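Local coordinates for protein MaoC-like dehydratase (Rhodospirillum rubrum, PDB 3EXZ) that probably hydrates or dehydrates acyl-thioester substrates, as a MaoC-like lyase with a hot-dog fold that assembles as a dimer, at residues A24-A28 against H39-E43; D34-L40 against F50-S56. All coordinates share one frame; numbering follows the deposited sequence.

Contact 1: A24-A28 against H39-E43; sequences AAIKA and HLDEE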
loop_
_atom_site.group_PDB
_atom_site.type_symbol
_atom_site.label_atom_id
_atom_site.label_comp_id
_atom_site.label_asym_id
_atom_site.label_seq_id
_atom_site.Cartn_x
_atom_site.Cartn_y
_atom_site.Cartn_z
ATOM N N ALA A 24 -6.463 -18.791 -4.903
ATOM C CA ALA A 24 -6.483 -18.327 -6.287
ATOM C C ALA A 24 -6.468 -16.805 -6.415
ATOM O O ALA A 24 -5.902 -16.269 -7.372
ATOM C CB ALA A 24 -7.701 -18.912 -7.019
ATOM N N ALA A 25 -7.088 -16.116 -5.456
ATOM C CA ALA A 25 -7.133 -14.649 -5.456
ATOM C C ALA A 25 -5.746 -14.113 -5.058
ATOM O O ALA A 25 -5.313 -13.067 -5.531
ATOM C CB ALA A 25 -8.213 -14.154 -4.494
ATOM N N ILE A 26 -5.056 -14.835 -4.182
ATOM C CA ILE A 26 -3.708 -14.447 -3.784
ATOM C C ILE A 26 -2.799 -14.533 -5.031
ATOM O O ILE A 26 -2.067 -13.586 -5.333
ATOM C CB ILE A 26 -3.191 -15.373 -2.663
ATOM C CG1 ILE A 26 -3.982 -15.078 -1.383
ATOM C CG2 ILE A 26 -1.699 -15.186 -2.472
ATOM C CD1 ILE A 26 -3.643 -15.967 -0.195
ATOM N N LYS A 27 -2.877 -15.644 -5.771
ATOM C CA LYS A 27 -2.056 -15.852 -6.976
ATOM C C LYS A 27 -2.421 -14.904 -8.116
ATOM O O LYS A 27 -1.542 -14.414 -8.837
ATOM C CB LYS A 27 -2.176 -17.307 -7.431
ATOM C CG LYS A 27 -1.747 -18.295 -6.363
ATOM C CD LYS A 27 -1.896 -19.729 -6.831
ATOM C CE LYS A 27 -1.395 -20.692 -5.769
ATOM N NZ LYS A 27 -1.770 -22.101 -6.058
ATOM N N ALA A 28 -3.717 -14.658 -8.291
ATOM C CA ALA A 28 -4.182 -13.725 -9.318
ATOM C C ALA A 28 -3.596 -12.324 -9.022
ATOM O O ALA A 28 -2.995 -11.706 -9.901
ATOM C CB ALA A 28 -5.725 -13.677 -9.338
ATOM N N HIS A 39 4.243 -15.940 -3.041
ATOM C CA HIS A 39 2.854 -15.499 -3.217
ATOM C C HIS A 39 2.202 -16.169 -4.428
ATOM O O HIS A 39 1.039 -15.918 -4.727
ATOM C CB HIS A 39 2.814 -13.984 -3.437
ATOM C CG HIS A 39 3.392 -13.194 -2.313
ATOM N ND1 HIS A 39 4.298 -12.168 -2.499
ATOM C CD2 HIS A 39 3.229 -13.316 -0.976
ATOM C CE1 HIS A 39 4.661 -11.691 -1.322
ATOM N NE2 HIS A 39 4.035 -12.377 -0.382
ATOM N N LEU A 40 2.954 -17.036 -5.102
ATOM C CA LEU A 40 2.505 -17.695 -6.325
ATOM C C LEU A 40 2.439 -19.205 -6.281
ATOM O O LEU A 40 1.620 -19.824 -6.966
ATOM C CB LEU A 40 3.451 -17.304 -7.470
ATOM C CG LEU A 40 3.326 -15.887 -8.026
ATOM C CD1 LEU A 40 4.411 -15.609 -9.074
ATOM C CD2 LEU A 40 1.932 -15.742 -8.628
ATOM N N ASP A 41 3.319 -19.800 -5.488
ATOM C CA ASP A 41 3.390 -21.253 -5.410
ATOM C C ASP A 41 3.461 -21.785 -3.988
ATOM O O ASP A 41 4.300 -21.353 -3.189
ATOM C CB ASP A 41 4.597 -21.751 -6.219
ATOM C CG ASP A 41 4.730 -23.266 -6.202
ATOM O OD1 ASP A 41 3.728 -23.958 -6.471
ATOM O OD2 ASP A 41 5.836 -23.770 -5.920
ATOM N N GLU A 42 2.585 -22.745 -3.697
ATOM C CA GLU A 42 2.492 -23.337 -2.372
ATOM C C GLU A 42 3.751 -24.091 -1.948
ATOM O O GLU A 42 4.099 -24.100 -0.764
ATOM C CB GLU A 42 1.236 -24.233 -2.285
ATOM C CG GLU A 42 1.102 -25.275 -3.394
ATOM C CD GLU A 42 0.411 -24.751 -4.654
ATOM O OE1 GLU A 42 0.496 -23.536 -4.930
ATOM O OE2 GLU A 42 -0.218 -25.560 -5.372
ATOM N N GLU A 43 4.451 -24.689 -2.912
ATOM C CA GLU A 43 5.677 -25.437 -2.618
ATOM C C GLU A 43 6.851 -24.476 -2.415
ATOM O O GLU A 43 7.577 -24.579 -1.424
ATOM C CB GLU A 43 5.970 -26.434 -3.732
#
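Lys-27 reaches across from helix 23-33 to Glu-42, laying its CG, CD and CE beside the backbone of 39-43 on the way. CB leaves the helix aimed neither at the facing segment nor away from it. Because CG stands beside the backbone N and anti to the carbonyl carbon (chi1 -58°), and the chain is extended from there on, the methylenes run along a single carbonyl, that of Leu-40. CG lies 3.7 Å from Leu-40 O, CD closes to 3.5 Å from Leu-40 O, and CE is at 3.4 Å from the same Leu-40 O. At the tip, NZ forms a salt bridge 2.9 Å long with Glu-42 OE1, meeting the syn side of that oxygen but 32° out of the carboxylate plane. Glu-42 comes to it at about a right angle: its CG sits between the backbone N and carbonyl carbon (chi1 52°), and a bend at chi2 folds the acid over.

Both segments belong to the helical run between strand 13-20 and helix 57-72, the long helix of the hot-dog fold; this run is probably the overhanging segment known from hydratase 2 relatives. Asp-41 N-caps helix 42-46 through a hydrogen bond from Ala-44 N to OD2, which fixes the turn from which Glu-42 starts.

On the inner side, Ile-26 puts CG2 3.6 Å from His-39 O, and its side chain also packs on Val-21, Ala-55 and Pro-94. Leu-40 starts out pointing away from helix 23-33, yet its CD2 methyl returns to 3.7 Å from Lys-27 O, while the side chain also rests on Ala-30.

Contact 2: D34-L40 against F50-S56; sequences DPQPFHL and FGGLAAS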
loop_
_atom_site.group_PDB
_atom_site.type_symbol
_atom_site.label_atom_id
_atom_site.label_comp_id
_atom_site.label_asym_id
_atom_site.label_seq_id
_atom_site.Cartn_x
_atom_site.Cartn_y
_atom_site.Cartn_z
ATOM N N ASP A 34 2.743 -8.575 -7.658
ATOM C CA ASP A 34 3.805 -8.992 -6.748
ATOM C C ASP A 34 4.159 -10.434 -7.101
ATOM O O ASP A 34 3.963 -11.354 -6.292
ATOM C CB ASP A 34 3.320 -8.929 -5.295
ATOM C CG ASP A 34 4.442 -8.731 -4.284
ATOM O OD1 ASP A 34 5.613 -9.025 -4.603
ATOM O OD2 ASP A 34 4.148 -8.272 -3.161
ATOM N N PRO A 35 4.719 -10.652 -8.304
ATOM C CA PRO A 35 5.081 -11.987 -8.765
ATOM C C PRO A 35 6.330 -12.607 -8.150
ATOM O O PRO A 35 7.360 -12.718 -8.806
ATOM C CB PRO A 35 5.169 -11.815 -10.275
ATOM C CG PRO A 35 5.751 -10.436 -10.424
ATOM C CD PRO A 35 5.210 -9.622 -9.238
ATOM N N GLN A 36 6.205 -13.005 -6.885
ATOM C CA GLN A 36 7.290 -13.632 -6.160
ATOM C C GLN A 36 6.819 -15.015 -5.747
ATOM O O GLN A 36 5.657 -15.204 -5.382
ATOM C CB GLN A 36 7.655 -12.821 -4.905
ATOM C CG GLN A 36 8.032 -11.389 -5.203
ATOM C CD GLN A 36 8.725 -10.688 -4.038
ATOM O OE1 GLN A 36 8.084 -10.065 -3.186
ATOM N NE2 GLN A 36 10.042 -10.811 -3.988
ATOM N N PRO A 37 7.723 -16.004 -5.795
ATOM C CA PRO A 37 7.431 -17.399 -5.440
ATOM C C PRO A 37 6.538 -17.587 -4.225
ATOM O O PRO A 37 5.551 -18.327 -4.290
ATOM C CB PRO A 37 8.818 -18.005 -5.206
ATOM C CG PRO A 37 9.698 -17.208 -6.102
ATOM C CD PRO A 37 9.168 -15.796 -6.002
ATOM N N PHE A 38 6.868 -16.920 -3.125
ATOM C CA PHE A 38 6.075 -17.098 -1.921
ATOM C C PHE A 38 4.613 -16.665 -1.989
ATOM O O PHE A 38 3.821 -17.017 -1.109
ATOM C CB PHE A 38 6.776 -16.486 -0.697
ATOM C CG PHE A 38 7.659 -15.323 -1.005
ATOM C CD1 PHE A 38 9.021 -15.502 -1.219
ATOM C CD2 PHE A 38 7.146 -14.037 -0.998
ATOM C CE1 PHE A 38 9.858 -14.409 -1.412
ATOM C CE2 PHE A 38 7.975 -12.942 -1.192
ATOM C CZ PHE A 38 9.333 -13.130 -1.398
ATOM N N HIS A 39 4.243 -15.940 -3.041
ATOM C CA HIS A 39 2.854 -15.499 -3.217
ATOM C C HIS A 39 2.202 -16.169 -4.428
ATOM O O HIS A 39 1.039 -15.918 -4.727
ATOM C CB HIS A 39 2.814 -13.984 -3.437
ATOM C CG HIS A 39 3.392 -13.194 -2.313
ATOM N ND1 HIS A 39 4.298 -12.168 -2.499
ATOM C CD2 HIS A 39 3.229 -13.316 -0.976
ATOM C CE1 HIS A 39 4.661 -11.691 -1.322
ATOM N NE2 HIS A 39 4.035 -12.377 -0.382
ATOM N N LEU A 40 2.954 -17.036 -5.102
ATOM C CA LEU A 40 2.505 -17.695 -6.325
ATOM C C LEU A 40 2.439 -19.205 -6.281
ATOM O O LEU A 40 1.620 -19.824 -6.966
ATOM C CB LEU A 40 3.451 -17.304 -7.470
ATOM C CG LEU A 40 3.326 -15.887 -8.026
ATOM C CD1 LEU A 40 4.411 -15.609 -9.074
ATOM C CD2 LEU A 40 1.932 -15.742 -8.628
ATOM N N PHE A 50 7.966 -17.167 4.881
ATOM C CA PHE A 50 6.527 -17.292 5.094
ATOM C C PHE A 50 6.159 -18.743 5.402
ATOM O O PHE A 50 5.129 -19.011 6.022
ATOM C CB PHE A 50 5.762 -16.832 3.836
ATOM C CG PHE A 50 5.931 -15.370 3.513
ATOM C CD1 PHE A 50 5.130 -14.409 4.124
ATOM C CD2 PHE A 50 6.916 -14.950 2.620
ATOM C CE1 PHE A 50 5.310 -13.046 3.853
ATOM C CE2 PHE A 50 7.103 -13.595 2.342
ATOM C CZ PHE A 50 6.298 -12.642 2.961
ATOM N N GLY A 51 7.013 -19.672 4.973
ATOM C CA GLY A 51 6.753 -21.087 5.187
ATOM C C GLY A 51 5.305 -21.416 4.850
ATOM O O GLY A 51 4.543 -21.819 5.731
ATOM N N GLY A 52 4.934 -21.252 3.579
ATOM C CA GLY A 52 3.567 -21.499 3.143
ATOM C C GLY A 52 3.020 -20.294 2.381
ATOM O O GLY A 52 3.514 -19.173 2.527
ATOM N N LEU A 53 2.000 -20.516 1.562
ATOM C CA LEU A 53 1.422 -19.430 0.792
ATOM C C LEU A 53 1.022 -18.270 1.693
ATOM O O LEU A 53 0.411 -18.466 2.743
ATOM C CB LEU A 53 0.170 -19.901 0.026
ATOM C CG LEU A 53 0.059 -19.684 -1.498
ATOM C CD1 LEU A 53 -1.380 -19.289 -1.850
ATOM C CD2 LEU A 53 1.042 -18.619 -1.969
ATOM N N ALA A 54 1.413 -17.065 1.302
ATOM C CA ALA A 54 1.002 -15.871 2.022
ATOM C C ALA A 54 0.615 -14.863 0.946
ATOM O O ALA A 54 1.077 -14.942 -0.199
ATOM C CB ALA A 54 2.107 -15.320 2.896
ATOM N N ALA A 55 -0.274 -13.944 1.289
ATOM C CA ALA A 55 -0.680 -12.931 0.335
ATOM C C ALA A 55 0.348 -11.798 0.362
ATOM O O ALA A 55 1.064 -11.603 1.349
ATOM C CB ALA A 55 -2.075 -12.391 0.702
ATOM N N SER A 56 0.456 -11.087 -0.751
ATOM C CA SER A 56 1.335 -9.930 -0.826
ATOM C C SER A 56 0.800 -8.883 0.182
ATOM O O SER A 56 -0.420 -8.728 0.344
ATOM C CB SER A 56 1.260 -9.325 -2.231
ATOM O OG SER A 56 1.857 -8.041 -2.283
#
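Ser-56 OG donates a hydrogen bond to Asp-34 OD2, modelled as very short at 2.5 Å. OG, anti to the backbone N (chi1 167°), is turned to Asp-34; the same hydroxyl accepts from Trp-58 N as the N-cap of helix 57-72, so the group holding the aspartate is itself held by a helix start. A weak backbone bond, Ala-54 N to Phe-38 O at 3.4 Å, ties the other end of the interface, and His-39 CA adds a CA-H...O contact to Ala-54 O at 3.5 Å.

Between these ties the His-39 ring is sandwiched. Ser-56 CA stands 3.7 Å from the ring centroid, almost on the normal, in a CH-pi contact, and Phe-38 CD2, an edge atom of its ring, stands over the opposite face, offset toward the rim. The imidazole also turns an edge toward the face of Phe-50, centroids 5.4 Å apart and planes at 62°. Phe-50 completes the aromatic cluster against Phe-38, an oblique pair inclined at 32° in which Phe-38 CD2 lies 3.4 Å from Phe-50 CE2. Leu-53 CD2 packs against the backbone of helix 37-40, 3.3 Å from Phe-38 O.

The spacing of Asp-34 and His-39 matches the Asp-His pair of hydratase 2 enzymes, consistent with an active site here.

Arg-93 bonds to the carbonyls of Phe-50 and Leu-53, steadying the loop 50-56. Asp-34 packs on Met-65 of the second subunit and Phe-38 on Gln-77 of the second subunit, while His-39 rests on Ala-30 of helix 23-33, and the loop leads straight into helix 57-72.

The two contacts are neighbours, their centres about 6 Å apart, and both use helix 37-40, sharing His-39 and Leu-40. Along the chain the order is helix 23-33, then 34-43, then the loop 50-56 that runs into helix 57-72, all between the first strand and the long helix of the hot-dog fold. Contact 1 sets helix 23-33 against one flank of the middle piece, and contact 2 sets the loop against another. They also touch directly, Ile-26 CG2 lying 3.7 Å from Ala-55 CA. The result is one compact lobe, with the Asp-34/His-39 pair, whose catalytic role is inferred, in contact 2, where Asp-34 meets the second subunit.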